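Local coordinates for thioredoxin-like protein (PDB 3TY1) that is of unknown function but probably binds carbohydrate, as a putative aldose 1-epimerase of the galactose mutarotase-like clan, at residues W19-S23 with D24-V28. Sequence-based numbering, arbitrary orientation.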
loop_
_atom_site.group_PDB
_atom_site.type_symbol
_atom_site.label_atom_id
_atom_site.label_comp_id
_atom_site.label_asym_id
_atom_site.label_seq_id
_atom_site.Cartn_x
_atom_site.Cartn_y
_atom_site.Cartn_z
ATOM N N TRP A 19 17.204 19.006 2.297
ATOM C CA TRP A 19 18.279 19.632 1.530
ATOM C C TRP A 19 17.857 21.030 1.171
ATOM O O TRP A 19 16.671 21.291 0.957
ATOM C CB TRP A 19 18.486 18.811 0.247
ATOM C CG TRP A 19 19.371 19.441 -0.798
ATOM C CD1 TRP A 19 20.726 19.305 -0.931
ATOM C CD2 TRP A 19 18.948 20.303 -1.870
ATOM N NE1 TRP A 19 21.159 20.019 -2.024
ATOM C CE2 TRP A 19 20.092 20.637 -2.614
ATOM C CE3 TRP A 19 17.704 20.802 -2.282
ATOM C CZ2 TRP A 19 20.036 21.464 -3.740
ATOM C CZ3 TRP A 19 17.647 21.614 -3.388
ATOM C CH2 TRP A 19 18.811 21.942 -4.108
ATOM N N GLN A 20 18.808 21.946 1.115
ATOM C CA GLN A 20 18.487 23.284 0.644
ATOM C C GLN A 20 19.685 23.950 0.034
ATOM O O GLN A 20 20.838 23.671 0.397
ATOM C CB GLN A 20 17.952 24.191 1.764
ATOM C CG GLN A 20 18.973 24.575 2.824
ATOM C CD GLN A 20 19.921 25.766 2.433
ATOM O OE1 GLN A 20 19.478 26.759 1.832
ATOM N NE2 GLN A 20 21.217 25.666 2.819
ATOM N N ILE A 21 19.391 24.866 -0.867
ATOM C CA ILE A 21 20.391 25.831 -1.328
ATOM C C ILE A 21 19.750 27.197 -1.343
ATOM O O ILE A 21 18.533 27.320 -1.434
ATOM C CB ILE A 21 20.963 25.495 -2.686
ATOM C CG1 ILE A 21 19.851 25.423 -3.734
ATOM C CG2 ILE A 21 21.795 24.204 -2.610
ATOM C CD1 ILE A 21 20.371 25.272 -5.161
ATOM N N ASN A 22 20.569 28.228 -1.278
ATOM C CA ASN A 22 20.039 29.565 -1.302
ATOM C C ASN A 22 20.959 30.508 -2.055
ATOM O O ASN A 22 22.174 30.264 -2.191
ATOM C CB ASN A 22 19.654 30.026 0.125
ATOM C CG ASN A 22 20.845 30.291 1.006
ATOM O OD1 ASN A 22 21.606 31.238 0.782
ATOM N ND2 ASN A 22 21.038 29.440 2.012
ATOM N N SER A 23 20.343 31.568 -2.558
ATOM C CA SER A 23 20.990 32.551 -3.402
ATOM C C SER A 23 22.176 33.242 -2.712
ATOM O O SER A 23 23.149 33.612 -3.380
ATOM C CB SER A 23 19.967 33.595 -3.908
ATOM O OG SER A 23 19.244 34.231 -2.863
ATOM N N ASP A 24 22.056 33.459 -1.405
ATOM C CA ASP A 24 23.152 34.018 -0.594
ATOM C C ASP A 24 24.408 33.160 -0.654
ATOM O O ASP A 24 25.458 33.648 -1.081
ATOM C CB ASP A 24 22.736 34.177 0.882
ATOM C CG ASP A 24 22.208 35.554 1.200
ATOM O OD1 ASP A 24 21.516 36.154 0.343
ATOM O OD2 ASP A 24 22.496 36.034 2.323
ATOM N N GLN A 25 24.295 31.888 -0.240
ATOM C CA GLN A 25 25.434 30.964 -0.308
ATOM C C GLN A 25 25.953 30.737 -1.728
ATOM O O GLN A 25 27.157 30.545 -1.897
ATOM C CB GLN A 25 25.245 29.613 0.447
ATOM C CG GLN A 25 23.879 29.080 0.517
ATOM C CD GLN A 25 23.796 27.569 0.436
ATOM O OE1 GLN A 25 23.330 27.025 -0.583
ATOM N NE2 GLN A 25 24.260 26.883 1.489
ATOM N N LEU A 26 25.080 30.829 -2.725
ATOM C CA LEU A 26 25.480 30.732 -4.134
ATOM C C LEU A 26 26.094 32.035 -4.693
ATOM O O LEU A 26 26.524 32.060 -5.851
ATOM C CB LEU A 26 24.268 30.344 -5.019
ATOM C CG LEU A 26 23.649 28.951 -4.791
ATOM C CD1 LEU A 26 22.323 28.816 -5.525
ATOM C CD2 LEU A 26 24.605 27.848 -5.202
ATOM N N LYS A 27 26.099 33.105 -3.887
ATOM C CA LYS A 27 26.568 34.424 -4.273
ATOM C C LYS A 27 25.813 35.000 -5.491
ATOM O O LYS A 27 26.393 35.702 -6.310
ATOM C CB LYS A 27 28.106 34.433 -4.427
ATOM C CG LYS A 27 28.776 33.812 -3.194
ATOM C CD LYS A 27 30.189 34.292 -2.914
ATOM C CE LYS A 27 30.704 33.680 -1.595
ATOM N NZ LYS A 27 32.102 34.086 -1.244
ATOM N N VAL A 28 24.506 34.713 -5.556
ATOM C CA VAL A 28 23.585 35.266 -6.563
ATOM C C VAL A 28 23.143 36.628 -6.036
ATOM O O VAL A 28 22.644 36.734 -4.910
ATOM C CB VAL A 28 22.393 34.335 -6.804
ATOM C CG1 VAL A 28 21.226 35.085 -7.519
ATOM C CG2 VAL A 28 22.853 33.087 -7.547
#
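Asn22 and Gln25 trade bonds in a capping box where strand 19-22, an edge strand of the beta supersandwich, runs into a single helical turn. The short Asn22 side chain reaches forward over the start of the turn: OD1 accepts Gln25 N at 2.9 Å, almost straight (170°), though the N-H comes from above the carbonyl plane. The longer Gln25 chain, bent at chi2 (144°), runs back along the strand and crosses Asn22 at about a right angle, its CG 3.2 Å from Asn22 ND2. This brings OE1 within 3.1 Å of Asn22 N, again above the amide plane. Gln20 OE1 takes a hydrogen bond from Asn22 ND2 (3.1 Å), which fixes the amide's rotation, ND2 to the strand side and OD1 to Gln25 N. Leu26 N bonds to Asn22 O (i to i+4), and Leu26 CD1 meets Ile21 CD1 at 4.1 Å; both apolar side chains touch Trp5 of strand 2-9. The turn ends in a Schellman motif, Lys27 left-handed, defined by Lys27 N to Asp24 O (5→2) and Val28 N to Ser23 O (6→1, 2.8 Å). Small Ser23, OG bonded to Phe33 N, lets Val28 CB approach its CB to 3.8 Å.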